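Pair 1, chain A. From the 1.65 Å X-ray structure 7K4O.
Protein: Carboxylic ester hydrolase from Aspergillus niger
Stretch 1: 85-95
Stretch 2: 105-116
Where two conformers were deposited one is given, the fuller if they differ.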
# COMPACT_ATOMS: atom_id res chain seq x y z
N ASP A 85 -22.11 9.40 -19.14
CA ASP A 85 -20.90 9.72 -18.36
C ASP A 85 -19.78 8.67 -18.55
O ASP A 85 -18.67 8.96 -18.13
CB ASP A 85 -21.24 9.71 -16.87
CG ASP A 85 -22.16 10.86 -16.43
OD1 ASP A 85 -22.05 11.94 -17.05
OD2 ASP A 85 -22.95 10.65 -15.43
N PHE A 86 -20.08 7.57 -19.18
CA PHE A 86 -19.08 6.48 -19.40
C PHE A 86 -18.05 6.95 -20.43
O PHE A 86 -18.42 7.54 -21.50
CB PHE A 86 -19.76 5.24 -19.90
CG PHE A 86 -18.81 4.12 -20.21
CD1 PHE A 86 -18.02 3.54 -19.21
CD2 PHE A 86 -18.63 3.67 -21.50
CE1 PHE A 86 -17.14 2.52 -19.53
CE2 PHE A 86 -17.78 2.62 -21.81
CZ PHE A 86 -17.02 2.05 -20.82
N GLN A 87 -16.78 6.76 -20.12
CA GLN A 87 -15.65 7.28 -20.95
C GLN A 87 -14.69 6.15 -21.34
O GLN A 87 -13.47 6.44 -21.43
CB GLN A 87 -14.96 8.42 -20.21
CG GLN A 87 -15.93 9.58 -20.09
CD GLN A 87 -15.37 10.94 -19.80
OE1 GLN A 87 -14.46 11.14 -19.03
NE2 GLN A 87 -16.02 11.93 -20.39
N ASN A 88 -15.18 4.95 -21.56
CA ASN A 88 -14.36 3.85 -22.11
C ASN A 88 -13.22 3.57 -21.11
O ASN A 88 -12.07 3.32 -21.53
CB ASN A 88 -13.82 4.12 -23.53
CG ASN A 88 -14.90 4.11 -24.58
OD1 ASN A 88 -16.09 4.01 -24.25
ND2 ASN A 88 -14.49 4.02 -25.84
N ARG A 89 -13.58 3.46 -19.82
CA ARG A 89 -12.60 3.17 -18.77
C ARG A 89 -13.14 2.06 -17.88
O ARG A 89 -14.35 2.01 -17.60
CB ARG A 89 -12.26 4.43 -17.97
CG ARG A 89 -11.58 5.51 -18.81
CD ARG A 89 -11.35 6.82 -18.01
NE ARG A 89 -10.78 7.82 -18.91
CZ ARG A 89 -11.22 9.06 -19.05
NH1 ARG A 89 -12.20 9.51 -18.29
NH2 ARG A 89 -10.70 9.83 -20.01
N TRP A 90 -12.20 1.29 -17.36
CA TRP A 90 -12.41 0.28 -16.30
C TRP A 90 -11.47 0.64 -15.15
O TRP A 90 -10.29 0.91 -15.42
CB TRP A 90 -12.13 -1.14 -16.84
CG TRP A 90 -12.02 -2.15 -15.73
CD1 TRP A 90 -10.87 -2.59 -15.14
CD2 TRP A 90 -13.10 -2.77 -15.02
NE1 TRP A 90 -11.17 -3.48 -14.12
CE2 TRP A 90 -12.53 -3.58 -14.01
CE3 TRP A 90 -14.49 -2.71 -15.10
CZ2 TRP A 90 -13.29 -4.34 -13.12
CZ3 TRP A 90 -15.26 -3.42 -14.20
CH2 TRP A 90 -14.67 -4.22 -13.20
N LEU A 91 -11.93 0.55 -13.92
CA LEU A 91 -11.08 0.67 -12.74
C LEU A 91 -11.28 -0.56 -11.83
O LEU A 91 -12.40 -0.73 -11.27
CB LEU A 91 -11.38 1.94 -11.94
CG LEU A 91 -10.50 2.10 -10.72
CD1 LEU A 91 -9.08 2.33 -11.10
CD2 LEU A 91 -11.00 3.23 -9.79
N SER A 92 -10.22 -1.32 -11.65
CA SER A 92 -10.13 -2.32 -10.56
C SER A 92 -9.73 -1.61 -9.27
O SER A 92 -8.88 -0.76 -9.29
CB SER A 92 -9.12 -3.43 -10.90
OG SER A 92 -9.62 -4.34 -11.86
N THR A 93 -10.27 -2.05 -8.13
CA THR A 93 -9.98 -1.54 -6.79
C THR A 93 -9.74 -2.75 -5.89
O THR A 93 -10.19 -3.85 -6.21
CB THR A 93 -11.10 -0.66 -6.22
OG1 THR A 93 -12.23 -1.49 -5.96
CG2 THR A 93 -11.48 0.46 -7.18
N GLY A 94 -9.04 -2.47 -4.81
CA GLY A 94 -8.53 -3.51 -3.91
C GLY A 94 -8.70 -3.19 -2.44
O GLY A 94 -9.52 -2.32 -2.05
N GLY A 95 -7.91 -3.90 -1.62
CA GLY A 95 -8.20 -4.05 -0.19
C GLY A 95 -7.27 -3.28 0.74
O GLY A 95 -6.70 -2.23 0.41
N GLN A 105 -15.36 2.58 -0.32
CA GLN A 105 -14.35 3.74 -0.36
C GLN A 105 -13.49 3.98 -1.66
O GLN A 105 -13.06 5.15 -2.01
CB GLN A 105 -13.41 3.60 0.84
CG GLN A 105 -14.14 3.71 2.18
CD GLN A 105 -15.05 4.91 2.34
OE1 GLN A 105 -14.64 6.04 2.12
NE2 GLN A 105 -16.31 4.65 2.66
N SER A 106 -13.26 2.91 -2.44
CA SER A 106 -12.43 3.08 -3.66
C SER A 106 -13.30 3.28 -4.92
O SER A 106 -12.84 4.02 -5.83
CB SER A 106 -11.47 1.92 -3.89
OG SER A 106 -10.55 1.81 -2.83
N LEU A 107 -14.41 2.58 -5.02
CA LEU A 107 -15.24 2.57 -6.23
C LEU A 107 -15.63 3.97 -6.70
O LEU A 107 -15.65 4.21 -7.92
CB LEU A 107 -16.47 1.69 -6.06
CG LEU A 107 -16.24 0.22 -5.73
CD1 LEU A 107 -17.54 -0.47 -5.50
CD2 LEU A 107 -15.50 -0.43 -6.88
N PRO A 108 -15.92 4.98 -5.83
CA PRO A 108 -16.29 6.31 -6.35
C PRO A 108 -15.20 6.93 -7.21
O PRO A 108 -15.49 7.71 -8.10
CB PRO A 108 -16.45 7.15 -5.07
CG PRO A 108 -16.87 6.12 -4.00
CD PRO A 108 -16.05 4.89 -4.35
N GLY A 109 -13.93 6.62 -6.92
CA GLY A 109 -12.78 7.20 -7.60
C GLY A 109 -12.72 6.77 -9.06
O GLY A 109 -11.94 7.39 -9.80
N GLY A 110 -13.41 5.72 -9.45
CA GLY A 110 -13.54 5.36 -10.86
C GLY A 110 -14.74 6.01 -11.50
O GLY A 110 -14.64 6.59 -12.59
N VAL A 111 -15.87 5.89 -10.86
CA VAL A 111 -17.17 6.36 -11.43
C VAL A 111 -17.05 7.85 -11.75
O VAL A 111 -17.52 8.28 -12.81
CB VAL A 111 -18.32 6.08 -10.48
CG1 VAL A 111 -19.60 6.78 -10.94
CG2 VAL A 111 -18.54 4.60 -10.32
N MET A 112 -16.36 8.61 -10.92
CA MET A 112 -16.30 10.08 -11.15
C MET A 112 -15.42 10.40 -12.37
O MET A 112 -15.52 11.54 -12.87
CB MET A 112 -15.84 10.85 -9.93
CG MET A 112 -14.39 10.62 -9.59
SD MET A 112 -13.80 11.62 -8.20
CE MET A 112 -14.85 11.07 -6.88
N TYR A 113 -14.60 9.47 -12.87
CA TYR A 113 -13.83 9.62 -14.13
C TYR A 113 -14.45 8.79 -15.25
O TYR A 113 -13.78 8.49 -16.24
CB TYR A 113 -12.36 9.31 -13.87
CG TYR A 113 -11.69 10.35 -13.04
CD1 TYR A 113 -11.36 11.61 -13.54
CD2 TYR A 113 -11.51 10.15 -11.69
CE1 TYR A 113 -10.82 12.59 -12.72
CE2 TYR A 113 -11.01 11.15 -10.86
CZ TYR A 113 -10.65 12.38 -11.37
OH TYR A 113 -10.13 13.37 -10.58
N GLY A 114 -15.73 8.43 -15.15
CA GLY A 114 -16.45 7.69 -16.18
C GLY A 114 -15.97 6.27 -16.38
O GLY A 114 -16.12 5.72 -17.50
N ALA A 115 -15.45 5.65 -15.31
CA ALA A 115 -15.00 4.25 -15.34
C ALA A 115 -16.01 3.36 -14.65
O ALA A 115 -16.42 3.65 -13.51
CB ALA A 115 -13.65 4.10 -14.71
N ALA A 116 -16.36 2.27 -15.32
CA ALA A 116 -16.93 1.09 -14.66
C ALA A 116 -15.91 0.67 -13.61
O ALA A 116 -14.73 0.54 -13.94
CB ALA A 116 -17.28 0.01 -15.66
O HOH W 1 -8.41 0.19 -3.81

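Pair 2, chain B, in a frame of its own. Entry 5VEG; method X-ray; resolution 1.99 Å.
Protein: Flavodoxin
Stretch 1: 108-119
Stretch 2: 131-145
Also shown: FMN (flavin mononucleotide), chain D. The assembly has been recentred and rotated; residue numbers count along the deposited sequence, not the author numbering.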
# COMPACT_ATOMS: atom_id res chain seq x y z
N ASP B 108 0.09 2.09 -17.36
CA ASP B 108 1.51 2.42 -17.46
C ASP B 108 1.87 3.33 -16.30
O ASP B 108 1.57 4.53 -16.32
CB ASP B 108 1.82 3.08 -18.80
CG ASP B 108 3.30 3.29 -19.02
OD1 ASP B 108 4.10 2.89 -18.15
OD2 ASP B 108 3.69 3.86 -20.07
N LEU B 109 2.53 2.78 -15.28
CA LEU B 109 2.96 3.54 -14.11
C LEU B 109 4.46 3.83 -14.12
O LEU B 109 5.08 3.98 -13.06
CB LEU B 109 2.56 2.80 -12.83
CG LEU B 109 1.05 2.59 -12.73
CD1 LEU B 109 0.64 1.90 -11.43
CD2 LEU B 109 0.33 3.92 -12.91
N THR B 110 5.06 3.92 -15.30
CA THR B 110 6.45 4.33 -15.41
C THR B 110 6.66 5.71 -14.77
O THR B 110 5.86 6.62 -14.99
CB THR B 110 6.86 4.36 -16.88
OG1 THR B 110 6.65 3.06 -17.45
CG2 THR B 110 8.32 4.77 -17.05
N GLY B 111 7.71 5.84 -13.97
CA GLY B 111 7.97 7.07 -13.25
C GLY B 111 7.27 7.19 -11.91
O GLY B 111 7.55 8.13 -11.16
N LYS B 112 6.35 6.29 -11.59
CA LYS B 112 5.69 6.33 -10.29
C LYS B 112 6.49 5.50 -9.29
O LYS B 112 7.07 4.48 -9.65
CB LYS B 112 4.25 5.82 -10.38
CG LYS B 112 3.40 6.55 -11.45
CD LYS B 112 3.31 8.06 -11.17
CE LYS B 112 2.44 8.77 -12.22
NZ LYS B 112 1.81 10.01 -11.70
N VAL B 113 6.51 5.97 -8.04
CA VAL B 113 7.16 5.28 -6.93
C VAL B 113 6.08 4.62 -6.08
O VAL B 113 5.06 5.24 -5.77
CB VAL B 113 8.00 6.27 -6.09
CG1 VAL B 113 8.46 5.64 -4.75
CG2 VAL B 113 9.18 6.78 -6.91
N TYR B 114 6.28 3.36 -5.72
CA TYR B 114 5.22 2.63 -5.05
C TYR B 114 5.75 1.90 -3.83
O TYR B 114 6.95 1.66 -3.68
CB TYR B 114 4.51 1.63 -5.98
CG TYR B 114 5.26 0.34 -6.18
CD1 TYR B 114 5.08 -0.74 -5.31
CD2 TYR B 114 6.17 0.19 -7.23
CE1 TYR B 114 5.77 -1.91 -5.49
CE2 TYR B 114 6.86 -0.99 -7.42
CZ TYR B 114 6.66 -2.03 -6.53
OH TYR B 114 7.34 -3.22 -6.69
N GLY B 115 4.82 1.56 -2.95
CA GLY B 115 5.12 0.71 -1.81
C GLY B 115 3.85 -0.01 -1.43
O GLY B 115 2.74 0.49 -1.66
N VAL B 116 3.99 -1.21 -0.88
CA VAL B 116 2.83 -1.99 -0.49
C VAL B 116 3.02 -2.44 0.96
O VAL B 116 4.13 -2.79 1.37
CB VAL B 116 2.59 -3.20 -1.43
CG1 VAL B 116 1.36 -3.96 -0.98
CG2 VAL B 116 2.35 -2.73 -2.87
N ALA B 117 1.94 -2.39 1.73
CA ALA B 117 1.99 -2.81 3.13
C ALA B 117 0.69 -3.53 3.46
O ALA B 117 -0.31 -3.41 2.74
CB ALA B 117 2.23 -1.60 4.06
N GLY B 118 0.70 -4.30 4.54
CA GLY B 118 -0.50 -5.01 4.92
C GLY B 118 -0.45 -5.50 6.35
O GLY B 118 0.62 -5.79 6.88
N SER B 119 -1.62 -5.56 6.96
CA SER B 119 -1.79 -6.27 8.22
C SER B 119 -2.49 -7.59 7.92
O SER B 119 -3.48 -7.61 7.19
CB SER B 119 -2.60 -5.45 9.23
OG SER B 119 -3.15 -6.29 10.24
N THR B 131 -1.72 -10.74 -0.01
CA THR B 131 -2.22 -9.63 -0.81
C THR B 131 -1.14 -8.58 -1.04
O THR B 131 -1.09 -7.95 -2.10
CB THR B 131 -3.46 -9.04 -0.13
OG1 THR B 131 -4.50 -10.02 -0.13
CG2 THR B 131 -3.94 -7.76 -0.84
N VAL B 132 -0.26 -8.40 -0.05
CA VAL B 132 0.87 -7.49 -0.21
C VAL B 132 1.75 -7.94 -1.36
O VAL B 132 2.16 -7.12 -2.20
CB VAL B 132 1.65 -7.40 1.11
CG1 VAL B 132 2.90 -6.55 0.94
CG2 VAL B 132 0.75 -6.83 2.21
N ASP B 133 2.01 -9.25 -1.45
CA ASP B 133 2.82 -9.78 -2.55
C ASP B 133 2.13 -9.58 -3.89
O ASP B 133 2.79 -9.27 -4.89
CB ASP B 133 3.10 -11.26 -2.34
CG ASP B 133 3.88 -11.54 -1.07
OD1 ASP B 133 4.82 -10.76 -0.80
OD2 ASP B 133 3.56 -12.52 -0.36
N HIS B 134 0.80 -9.77 -3.93
CA HIS B 134 0.08 -9.57 -5.19
C HIS B 134 0.16 -8.11 -5.65
O HIS B 134 0.38 -7.84 -6.84
CB HIS B 134 -1.37 -10.01 -5.05
CG HIS B 134 -1.53 -11.49 -5.07
ND1 HIS B 134 -2.27 -12.17 -4.12
CD2 HIS B 134 -1.02 -12.43 -5.90
CE1 HIS B 134 -2.22 -13.47 -4.38
NE2 HIS B 134 -1.48 -13.65 -5.46
N PHE B 135 -0.06 -7.16 -4.74
CA PHE B 135 -0.04 -5.77 -5.17
C PHE B 135 1.36 -5.31 -5.54
O PHE B 135 1.53 -4.50 -6.47
CB PHE B 135 -0.64 -4.85 -4.11
CG PHE B 135 -2.13 -4.69 -4.24
CD1 PHE B 135 -2.66 -3.80 -5.18
CD2 PHE B 135 -3.00 -5.45 -3.48
CE1 PHE B 135 -4.02 -3.65 -5.32
CE2 PHE B 135 -4.37 -5.32 -3.61
CZ PHE B 135 -4.89 -4.42 -4.54
N ASP B 136 2.38 -5.83 -4.84
CA ASP B 136 3.75 -5.51 -5.22
C ASP B 136 4.05 -6.02 -6.62
O ASP B 136 4.64 -5.30 -7.44
CB ASP B 136 4.73 -6.09 -4.20
CG ASP B 136 6.10 -5.45 -4.30
OD1 ASP B 136 6.80 -5.73 -5.29
OD2 ASP B 136 6.46 -4.65 -3.42
N ASP B 137 3.65 -7.26 -6.92
CA ASP B 137 3.77 -7.76 -8.28
C ASP B 137 2.97 -6.91 -9.27
O ASP B 137 3.44 -6.64 -10.38
CB ASP B 137 3.31 -9.22 -8.34
CG ASP B 137 4.34 -10.18 -7.76
OD1 ASP B 137 5.50 -9.78 -7.55
OD2 ASP B 137 3.98 -11.35 -7.52
N ALA B 138 1.76 -6.49 -8.91
CA ALA B 138 0.97 -5.70 -9.86
C ALA B 138 1.67 -4.39 -10.20
O ALA B 138 1.69 -3.96 -11.36
CB ALA B 138 -0.43 -5.43 -9.32
N PHE B 139 2.23 -3.72 -9.18
CA PHE B 139 2.97 -2.49 -9.44
C PHE B 139 4.17 -2.75 -10.34
O PHE B 139 4.51 -1.92 -11.19
CB PHE B 139 3.42 -1.86 -8.11
CG PHE B 139 2.37 -0.98 -7.45
CD1 PHE B 139 1.89 0.15 -8.09
CD2 PHE B 139 1.88 -1.29 -6.18
CE1 PHE B 139 0.95 0.97 -7.48
CE2 PHE B 139 0.95 -0.49 -5.56
CZ PHE B 139 0.48 0.64 -6.21
N LYS B 140 4.81 -3.91 -10.16
CA LYS B 140 5.95 -4.26 -11.01
C LYS B 140 5.54 -4.40 -12.47
O LYS B 140 6.20 -3.84 -13.35
CB LYS B 140 6.60 -5.56 -10.51
CG LYS B 140 7.36 -5.45 -9.21
CD LYS B 140 8.37 -6.60 -9.06
CE LYS B 140 8.88 -6.75 -7.62
NZ LYS B 140 8.04 -7.68 -6.81
N LYS B 141 4.46 -5.14 -12.74
CA LYS B 141 3.98 -5.26 -14.12
C LYS B 141 3.59 -3.90 -14.69
O LYS B 141 3.73 -3.67 -15.90
CB LYS B 141 2.78 -6.20 -14.23
CG LYS B 141 2.75 -7.36 -13.28
CD LYS B 141 3.48 -8.58 -13.82
CE LYS B 141 3.78 -9.58 -12.70
NZ LYS B 141 5.17 -9.41 -12.17
N ALA B 142 3.06 -3.02 -13.85
CA ALA B 142 2.67 -1.70 -14.32
C ALA B 142 3.87 -0.82 -14.63
O ALA B 142 3.69 0.26 -15.21
CB ALA B 142 1.79 -1.02 -13.27
N GLY B 143 5.08 -1.24 -14.26
CA GLY B 143 6.26 -0.46 -14.53
C GLY B 143 6.65 0.54 -13.47
O GLY B 143 7.60 1.30 -13.68
N ALA B 144 5.96 0.56 -12.32
CA ALA B 144 6.33 1.48 -11.25
C ALA B 144 7.62 1.02 -10.59
O ALA B 144 8.04 -0.13 -10.70
CB ALA B 144 5.22 1.59 -10.20
N THR B 145 8.25 1.96 -9.89
CA THR B 145 9.53 1.74 -9.23
C THR B 145 9.28 1.56 -7.74
O THR B 145 8.68 2.43 -7.10
CB THR B 145 10.46 2.94 -9.46
OG1 THR B 145 10.74 3.04 -10.86
CG2 THR B 145 11.75 2.79 -8.68
N1 FMN D . -4.38 -13.09 7.17
C2 FMN D . -3.36 -13.48 6.33
O2 FMN D . -2.28 -12.89 6.38
N3 FMN D . -3.53 -14.53 5.45
C4 FMN D . -4.73 -15.21 5.40
O4 FMN D . -4.86 -16.13 4.60
C4A FMN D . -5.78 -14.83 6.24
N5 FMN D . -6.99 -15.49 6.21
C5A FMN D . -8.01 -15.08 7.07
C6 FMN D . -9.24 -15.73 7.07
C7 FMN D . -10.26 -15.31 7.94
C7M FMN D . -11.60 -16.00 7.94
C8 FMN D . -10.04 -14.25 8.81
C8M FMN D . -11.13 -13.81 9.75
C9 FMN D . -8.81 -13.60 8.82
C9A FMN D . -7.80 -14.01 7.95
N10 FMN D . -6.60 -13.35 7.96
C10 FMN D . -5.58 -13.77 7.13
C1' FMN D . -6.38 -12.25 8.96
C2' FMN D . -6.64 -10.82 8.52
O2' FMN D . -5.87 -10.55 7.37
C3' FMN D . -6.12 -9.97 9.66
O3' FMN D . -6.92 -10.11 10.82
C4' FMN D . -6.03 -8.50 9.31
O4' FMN D . -5.45 -7.82 10.39
C5' FMN D . -7.42 -7.92 9.09
O5' FMN D . -7.23 -6.61 8.58
P FMN D . -8.43 -5.53 8.62
O1P FMN D . -8.73 -5.24 10.08
O2P FMN D . -7.90 -4.28 7.94
O3P FMN D . -9.66 -6.09 7.97
O HOH W 2 9.06 3.38 -12.98
O HOH W 3 6.65 -2.21 -1.35

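In both pairs a strand runs beside a helix, and the chain leaving that helix turns through a glycine to lie parallel to the same strand; 14 central residues superpose with an RMSD of 0.9 Å. The parallel pairing follows one bonding pattern. In pair 1, A:Leu91 N donates to A:Ala116 O at 2.8 Å, while A:Ala116 N reaches A:Arg89 O at 3.1 Å in a weak bond. In pair 2, B:Tyr114 N donates to B:Thr145 O at 2.9 Å, and B:Thr145 N meets B:Lys112 O at 2.8 Å, almost perfectly straight. The bridges, A:Trp90 with A:Ala116 and B:Val113 with B:Thr145, occupy matching positions.

The glycines at the turn, A:Gly114 and B:Gly143, fall 0.5 Å apart and both have positive phi. A CB on A:Gly114 would clash with A:Asp85 O and A:Gln87 CG; on B:Gly143 it would sit tight against B:Thr110 OG1 and jam against the preceding carbonyl. The next residue is alanine in both, a small side chain that fits close beside the strand: A:Ala115 CB lies 3.6 Å from A:Arg89 CB, and B:Ala144 CB 3.4 Å from B:Tyr114 CD2.

The sharpest difference lies where strand faces helix. A:Leu91 matches B:Tyr114, and A:Gly110 matches B:Phe139. Pair 1 sets a medium side chain against none: A:Leu91 CD2 comes within 3.5 Å of A:Gly110 N, and a CB on that glycine would clash with the same methyl. Pair 2 fills the site with two rings, near parallel but slid apart, their planes at 15°. The slide puts each CB over the other's ring: B:Phe139 CB lies 3.2 Å from the centroid of the B:Tyr114 ring, and B:Tyr114 CB 3.7 Å from that of B:Phe139. The tyrosine also hydrogen-bonds through its OH to B:Asp136 OD1 at 2.9 Å, an oxygen that B:Lys140 NZ engages in a salt bridge at 2.8 Å.

Two residues on, A:Thr93 and B:Val116 agree to 0.2 Å in CA, and in both the CA-to-CB bond points toward the other stretch. A:Thr93 CB packs 3.5 Å from A:Ser106 CB. B:Val116 meets a greasier surface, with CG1 3.6 Å from B:Val132 CG1 and CG2 3.6 Å from B:Phe139 CD2.

Polar support near the turn differs too. A:Arg89 NH1 donates to A:Tyr113 O at 2.8 Å, and A:Gln87 N to A:Gly114 O at 2.9 Å. In pair 2, B:Leu109 N donates to B:Ala142 O at 2.8 Å, and a water links B:Gly111 N with B:Gly143 O.

The rule is a fixed backbone frame with a glycine turn, its central gap filled by a leucine packed against a glycine backbone or by two offset rings.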